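Local coordinates for insecticidal Delta-Endotoxin Cry8Ea1 (Bacillus Thuringiensis, PDB 3EB7), which is an insecticidal three-domain crystal toxin active against beetle larvae of Holotrichia parallela, probably by binding gut receptors and forming pores in the midgut membrane, at residues 487-492 against 553-558; 264-269 against 420-425. One frame throughout, in Å; residues are numbered along the deposited sequence.

Contact 1 of 2, residues 487-492 against 553-558; sequences IRLNIN and FTFNQA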
loop_
_atom_site.group_PDB
_atom_site.type_symbol
_atom_site.label_atom_id
_atom_site.label_comp_id
_atom_site.label_asym_id
_atom_site.label_seq_id
_atom_site.Cartn_x
_atom_site.Cartn_y
_atom_site.Cartn_z
ATOM N N ILE A 487 -18.088 -9.053 8.334
ATOM C CA ILE A 487 -16.812 -9.468 7.817
ATOM C C ILE A 487 -16.805 -11.000 7.787
ATOM O O ILE A 487 -16.953 -11.664 8.829
ATOM C CB ILE A 487 -15.620 -8.972 8.664
ATOM C CG1 ILE A 487 -15.651 -7.459 8.827
ATOM C CG2 ILE A 487 -14.257 -9.487 8.072
ATOM C CD1 ILE A 487 -14.635 -6.962 9.776
ATOM N N ARG A 488 -16.646 -11.533 6.574
ATOM C CA ARG A 488 -16.688 -12.972 6.337
ATOM C C ARG A 488 -15.288 -13.545 6.423
ATOM O O ARG A 488 -14.340 -12.982 5.847
ATOM C CB ARG A 488 -17.330 -13.227 4.986
ATOM C CG ARG A 488 -16.579 -14.228 4.112
ATOM C CD ARG A 488 -17.522 -15.360 3.648
ATOM N NE ARG A 488 -18.339 -15.814 4.781
ATOM C CZ ARG A 488 -17.929 -16.699 5.681
ATOM N NH1 ARG A 488 -16.698 -17.247 5.564
ATOM N NH2 ARG A 488 -18.759 -17.031 6.681
ATOM N N LEU A 489 -15.144 -14.625 7.178
ATOM C CA LEU A 489 -13.826 -15.151 7.539
ATOM C C LEU A 489 -13.607 -16.647 7.228
ATOM O O LEU A 489 -14.548 -17.448 7.249
ATOM C CB LEU A 489 -13.575 -14.935 9.030
ATOM C CG LEU A 489 -13.797 -13.592 9.734
ATOM C CD1 LEU A 489 -13.741 -13.863 11.242
ATOM C CD2 LEU A 489 -12.729 -12.572 9.289
ATOM N N ASN A 490 -12.356 -17.017 6.958
ATOM C CA ASN A 490 -11.989 -18.405 6.820
ATOM C C ASN A 490 -11.049 -18.784 7.942
ATOM O O ASN A 490 -9.912 -18.275 8.001
ATOM C CB ASN A 490 -11.442 -18.724 5.413
ATOM C CG ASN A 490 -12.570 -18.790 4.362
ATOM O OD1 ASN A 490 -13.283 -19.804 4.263
ATOM N ND2 ASN A 490 -12.769 -17.686 3.610
ATOM N N ILE A 491 -11.543 -19.639 8.862
ATOM C CA ILE A 491 -10.778 -19.938 10.090
ATOM C C ILE A 491 -9.913 -21.200 9.846
ATOM O O ILE A 491 -10.437 -22.288 9.519
ATOM C CB ILE A 491 -11.681 -20.091 11.392
ATOM C CG1 ILE A 491 -12.818 -19.032 11.520
ATOM C CG2 ILE A 491 -10.831 -20.190 12.672
ATOM C CD1 ILE A 491 -12.402 -17.568 11.494
ATOM N N ASN A 492 -8.598 -21.041 9.982
ATOM C CA ASN A 492 -7.683 -22.183 9.924
ATOM C C ASN A 492 -7.768 -23.067 11.188
ATOM O O ASN A 492 -8.188 -22.627 12.266
ATOM C CB ASN A 492 -6.250 -21.725 9.715
ATOM C CG ASN A 492 -5.951 -21.314 8.272
ATOM O OD1 ASN A 492 -6.780 -21.433 7.371
ATOM N ND2 ASN A 492 -4.750 -20.825 8.060
ATOM N N PHE A 553 -12.631 -16.038 23.108
ATOM C CA PHE A 553 -13.774 -16.735 22.555
ATOM C C PHE A 553 -13.217 -17.665 21.482
ATOM O O PHE A 553 -12.045 -17.558 21.103
ATOM C CB PHE A 553 -14.761 -15.760 21.936
ATOM C CG PHE A 553 -14.214 -15.012 20.707
ATOM C CD1 PHE A 553 -14.355 -15.539 19.425
ATOM C CD2 PHE A 553 -13.573 -13.783 20.845
ATOM C CE1 PHE A 553 -13.855 -14.854 18.321
ATOM C CE2 PHE A 553 -13.089 -13.123 19.766
ATOM C CZ PHE A 553 -13.223 -13.658 18.500
ATOM N N THR A 554 -14.059 -18.580 21.013
ATOM C CA THR A 554 -13.752 -19.420 19.867
ATOM C C THR A 554 -14.721 -19.106 18.711
ATOM O O THR A 554 -15.833 -18.629 18.936
ATOM C CB THR A 554 -13.872 -20.913 20.227
ATOM O OG1 THR A 554 -15.184 -21.146 20.728
ATOM C CG2 THR A 554 -12.868 -21.291 21.297
ATOM N N PHE A 555 -14.295 -19.377 17.483
ATOM C CA PHE A 555 -15.225 -19.408 16.373
ATOM C C PHE A 555 -16.105 -20.667 16.384
ATOM O O PHE A 555 -15.718 -21.697 16.890
ATOM C CB PHE A 555 -14.472 -19.241 15.048
ATOM C CG PHE A 555 -13.841 -17.890 14.903
ATOM C CD1 PHE A 555 -12.490 -17.708 15.189
ATOM C CD2 PHE A 555 -14.605 -16.806 14.530
ATOM C CE1 PHE A 555 -11.913 -16.469 15.095
ATOM C CE2 PHE A 555 -14.047 -15.571 14.420
ATOM C CZ PHE A 555 -12.691 -15.388 14.708
ATOM N N ASN A 556 -17.281 -20.574 15.798
ATOM C CA ASN A 556 -18.227 -21.663 15.711
ATOM C C ASN A 556 -17.848 -22.639 14.582
ATOM O O ASN A 556 -17.955 -23.872 14.730
ATOM C CB ASN A 556 -19.631 -21.098 15.456
ATOM C CG ASN A 556 -20.141 -20.206 16.588
ATOM O OD1 ASN A 556 -19.744 -20.357 17.739
ATOM N ND2 ASN A 556 -21.059 -19.291 16.261
ATOM N N GLN A 557 -17.431 -22.093 13.443
ATOM C CA GLN A 557 -17.121 -22.941 12.301
ATOM C C GLN A 557 -16.041 -22.333 11.430
ATOM O O GLN A 557 -15.569 -21.214 11.723
ATOM C CB GLN A 557 -18.382 -23.303 11.506
ATOM C CG GLN A 557 -18.854 -22.294 10.538
ATOM C CD GLN A 557 -19.864 -21.333 11.106
ATOM O OE1 GLN A 557 -19.684 -20.790 12.194
ATOM N NE2 GLN A 557 -20.940 -21.095 10.352
ATOM N N ALA A 558 -15.644 -23.087 10.390
ATOM C CA ALA A 558 -14.544 -22.718 9.500
ATOM C C ALA A 558 -14.858 -21.417 8.742
ATOM O O ALA A 558 -13.990 -20.582 8.534
ATOM C CB ALA A 558 -14.229 -23.857 8.552
#
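With chi1 of Ile491 at -42°, CG1 stands anti to the carbonyl carbon, and a second turn of -56° in chi2 sets CD1 over the ring of Phe555, whose own CG is likewise anti to its carbonyl carbon. The result is a CH-pi contact: Ile491 CD1 lies 3.5 Å from the centroid of the Phe555 ring, almost on the ring normal. Leu489, two residues earlier on the same side of the strand, reaches the ring obliquely, its CD1 3.6 Å from Phe555 CE2. Phe553 CE1 sits over the opposite face, offset toward the rim. Strand 482-491 belongs to a mixed sheet of the C-terminal domain, a beta sandwich, and residues 553-558 are the last part of the loop entering strand 559-567, its antiparallel neighbour in that sheet. The pairing already begins at Ala558: Ile491 N donates to Ala558 O over 2.6 Å. The same oxygen receives a CA-H...O contact from Asn490 CA at 3.4 Å. Asn490 itself turns away from the loop, its ND2 bonded to Thr440 O and its OD1 to Gln559 NE2. Ile491 CG1 also packs 3.5 Å from Gln557 O.

Contact 2 of 2, residues 264-269 against 420-425; sequences NTLEST and TFIRNP
Leu266 and Ile422 meet at about a right angle, methyl against methyl, with Leu266 CD2 3.7 Å from Ile422 CD1. Thr269, three residues further on, also crosses Ile422 nearly perpendicularly; its CG2 approaches Ile422 CG2 at 4.0 Å. The isoleucine CD1 meets Leu266, while its CG2 lies between Thr269 and Leu266; with chi1 at 63°, CG2 is anti to the carbonyl carbon, the position from which it meets Thr269. Thr269 CG2 also rests 3.7 Å from Phe421 O. The Thr269 hydroxyl is used within its own segment: Thr269 OG1 donates to Thr265 O over 2.6 Å, from a position tilted out of the carbonyl plane. Thr420 faces the helix too, with CB 3.7 Å from Thr269 O, but its OG1 is hydrogen-bonded to Phe270 O, just beyond the segment. Phe421 points the other way and stacks on Trp301. Helix 263-270 thus lies against the edge strand 414-422 of a three-stranded antiparallel sheet in the second domain; the axes of 264-269 and 420-422 pass 9.3 Å apart at 149°, roughly antiparallel. Trp256 touches both Leu266 and Ile422, and Trp201 of helix 198-220 touches Leu266 from the N-terminal domain. With the Thr269 and Thr420 hydroxyls bonded to carbonyl oxygens of Thr265 and Phe270, no hydrogen bond joins the segments; cohesion rests on van der Waals packing, methyl to methyl and methyl or CB to carbonyl oxygen.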
loop_
_atom_site.group_PDB
_atom_site.type_symbol
_atom_site.label_atom_id
_atom_site.label_comp_id
_atom_site.label_asym_id
_atom_site.label_seq_id
_atom_site.Cartn_x
_atom_site.Cartn_y
_atom_site.Cartn_z
ATOM N N ASN A 264 -10.087 18.443 -12.299
ATOM C CA ASN A 264 -11.185 18.050 -11.404
ATOM C C ASN A 264 -12.097 17.036 -12.053
ATOM O O ASN A 264 -12.590 16.116 -11.371
ATOM C CB ASN A 264 -12.013 19.227 -10.911
ATOM C CG ASN A 264 -11.233 20.163 -9.991
ATOM O OD1 ASN A 264 -10.280 19.764 -9.315
ATOM N ND2 ASN A 264 -11.657 21.427 -9.952
ATOM N N THR A 265 -12.352 17.187 -13.346
ATOM C CA THR A 265 -13.182 16.201 -14.044
ATOM C C THR A 265 -12.502 14.812 -14.041
ATOM O O THR A 265 -13.159 13.806 -13.823
ATOM C CB THR A 265 -13.438 16.651 -15.477
ATOM O OG1 THR A 265 -13.913 18.011 -15.479
ATOM C CG2 THR A 265 -14.414 15.749 -16.180
ATOM N N LEU A 266 -11.191 14.759 -14.281
ATOM C CA LEU A 266 -10.442 13.487 -14.233
ATOM C C LEU A 266 -10.407 12.865 -12.830
ATOM O O LEU A 266 -10.601 11.658 -12.692
ATOM C CB LEU A 266 -9.009 13.636 -14.766
ATOM C CG LEU A 266 -8.893 14.029 -16.245
ATOM C CD1 LEU A 266 -7.476 13.793 -16.703
ATOM C CD2 LEU A 266 -9.906 13.192 -17.151
ATOM N N GLU A 267 -10.144 13.679 -11.819
ATOM C CA GLU A 267 -10.072 13.181 -10.448
ATOM C C GLU A 267 -11.420 12.581 -10.015
ATOM O O GLU A 267 -11.471 11.528 -9.398
ATOM C CB GLU A 267 -9.613 14.282 -9.472
ATOM C CG GLU A 267 -9.401 13.811 -8.032
ATOM C CD GLU A 267 -8.170 12.862 -7.823
ATOM O OE1 GLU A 267 -7.331 12.686 -8.736
ATOM O OE2 GLU A 267 -8.028 12.294 -6.713
ATOM N N SER A 268 -12.513 13.219 -10.390
ATOM C CA SER A 268 -13.825 12.698 -10.021
ATOM C C SER A 268 -14.348 11.561 -10.953
ATOM O O SER A 268 -15.300 10.862 -10.618
ATOM C CB SER A 268 -14.810 13.865 -9.846
ATOM O OG SER A 268 -15.478 14.083 -11.058
ATOM N N THR A 269 -13.678 11.325 -12.081
ATOM C CA THR A 269 -14.088 10.269 -13.012
ATOM C C THR A 269 -13.136 9.056 -13.050
ATOM O O THR A 269 -13.618 7.906 -13.087
ATOM C CB THR A 269 -14.264 10.813 -14.452
ATOM O OG1 THR A 269 -15.007 12.042 -14.441
ATOM C CG2 THR A 269 -14.949 9.820 -15.323
ATOM N N THR A 420 -11.663 2.329 -14.815
ATOM C CA THR A 420 -12.480 3.516 -15.084
ATOM C C THR A 420 -12.125 4.064 -16.468
ATOM O O THR A 420 -11.180 3.598 -17.100
ATOM C CB THR A 420 -12.280 4.591 -14.025
ATOM O OG1 THR A 420 -10.891 4.974 -14.003
ATOM C CG2 THR A 420 -12.687 4.022 -12.659
ATOM N N PHE A 421 -12.869 5.051 -16.949
ATOM C CA PHE A 421 -12.780 5.388 -18.357
ATOM C C PHE A 421 -13.314 6.793 -18.587
ATOM O O PHE A 421 -14.201 7.237 -17.852
ATOM C CB PHE A 421 -13.575 4.314 -19.138
ATOM C CG PHE A 421 -13.476 4.396 -20.643
ATOM C CD1 PHE A 421 -12.407 3.836 -21.323
ATOM C CD2 PHE A 421 -14.513 4.943 -21.385
ATOM C CE1 PHE A 421 -12.323 3.910 -22.737
ATOM C CE2 PHE A 421 -14.447 5.005 -22.787
ATOM C CZ PHE A 421 -13.356 4.489 -23.463
ATOM N N ILE A 422 -12.738 7.506 -19.561
ATOM C CA ILE A 422 -13.361 8.692 -20.151
ATOM C C ILE A 422 -13.436 8.478 -21.660
ATOM O O ILE A 422 -12.681 7.674 -22.206
ATOM C CB ILE A 422 -12.563 10.021 -19.861
ATOM C CG1 ILE A 422 -11.161 9.963 -20.484
ATOM C CG2 ILE A 422 -12.481 10.288 -18.380
ATOM C CD1 ILE A 422 -10.303 11.216 -20.304
ATOM N N ARG A 423 -14.320 9.230 -22.315
ATOM C CA ARG A 423 -14.518 9.249 -23.771
ATOM C C ARG A 423 -13.903 10.507 -24.369
ATOM O O ARG A 423 -13.792 11.516 -23.682
ATOM C CB ARG A 423 -16.017 9.287 -24.099
ATOM C CG ARG A 423 -16.665 7.923 -24.413
ATOM C CD ARG A 423 -16.133 7.387 -25.711
ATOM N NE ARG A 423 -17.194 7.021 -26.619
ATOM C CZ ARG A 423 -17.043 6.755 -27.914
ATOM N NH1 ARG A 423 -15.847 6.799 -28.524
ATOM N NH2 ARG A 423 -18.134 6.447 -28.597
ATOM N N ASN A 424 -13.543 10.449 -25.665
ATOM C CA ASN A 424 -13.019 11.598 -26.430
ATOM C C ASN A 424 -12.141 12.515 -25.623
ATOM O O ASN A 424 -12.597 13.608 -25.258
ATOM C CB ASN A 424 -14.135 12.485 -27.001
ATOM C CG ASN A 424 -15.270 11.707 -27.586
ATOM O OD1 ASN A 424 -16.424 12.169 -27.525
ATOM N ND2 ASN A 424 -14.981 10.533 -28.163
ATOM N N PRO A 425 -10.886 12.100 -25.365
ATOM C CA PRO A 425 -10.277 10.855 -25.879
ATOM C C PRO A 425 -10.684 9.579 -25.080
ATOM O O PRO A 425 -10.976 9.672 -23.886
ATOM C CB PRO A 425 -8.791 11.138 -25.755
ATOM C CG PRO A 425 -8.699 12.036 -24.560
ATOM C CD PRO A 425 -9.957 12.862 -24.523
#

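The two contacts hold different elements in different domains, with centres about 41 Å apart and nearest atoms about 25 Å apart, so neither touches the other. Contact 1 joins a strand to the loop leading into its sheet neighbour in the C-terminal domain and is partly buried, with an aromatic interior and an exposed margin. Contact 2, in the second domain, is the more fully buried, although it covers less surface, 187 against 261 Å². Their chemistry differs: contact 1 has a backbone hydrogen bond beside a CH-pi contact, contact 2 no hydrogen bond across it, as fits strand pairing against helix-on-sheet packing.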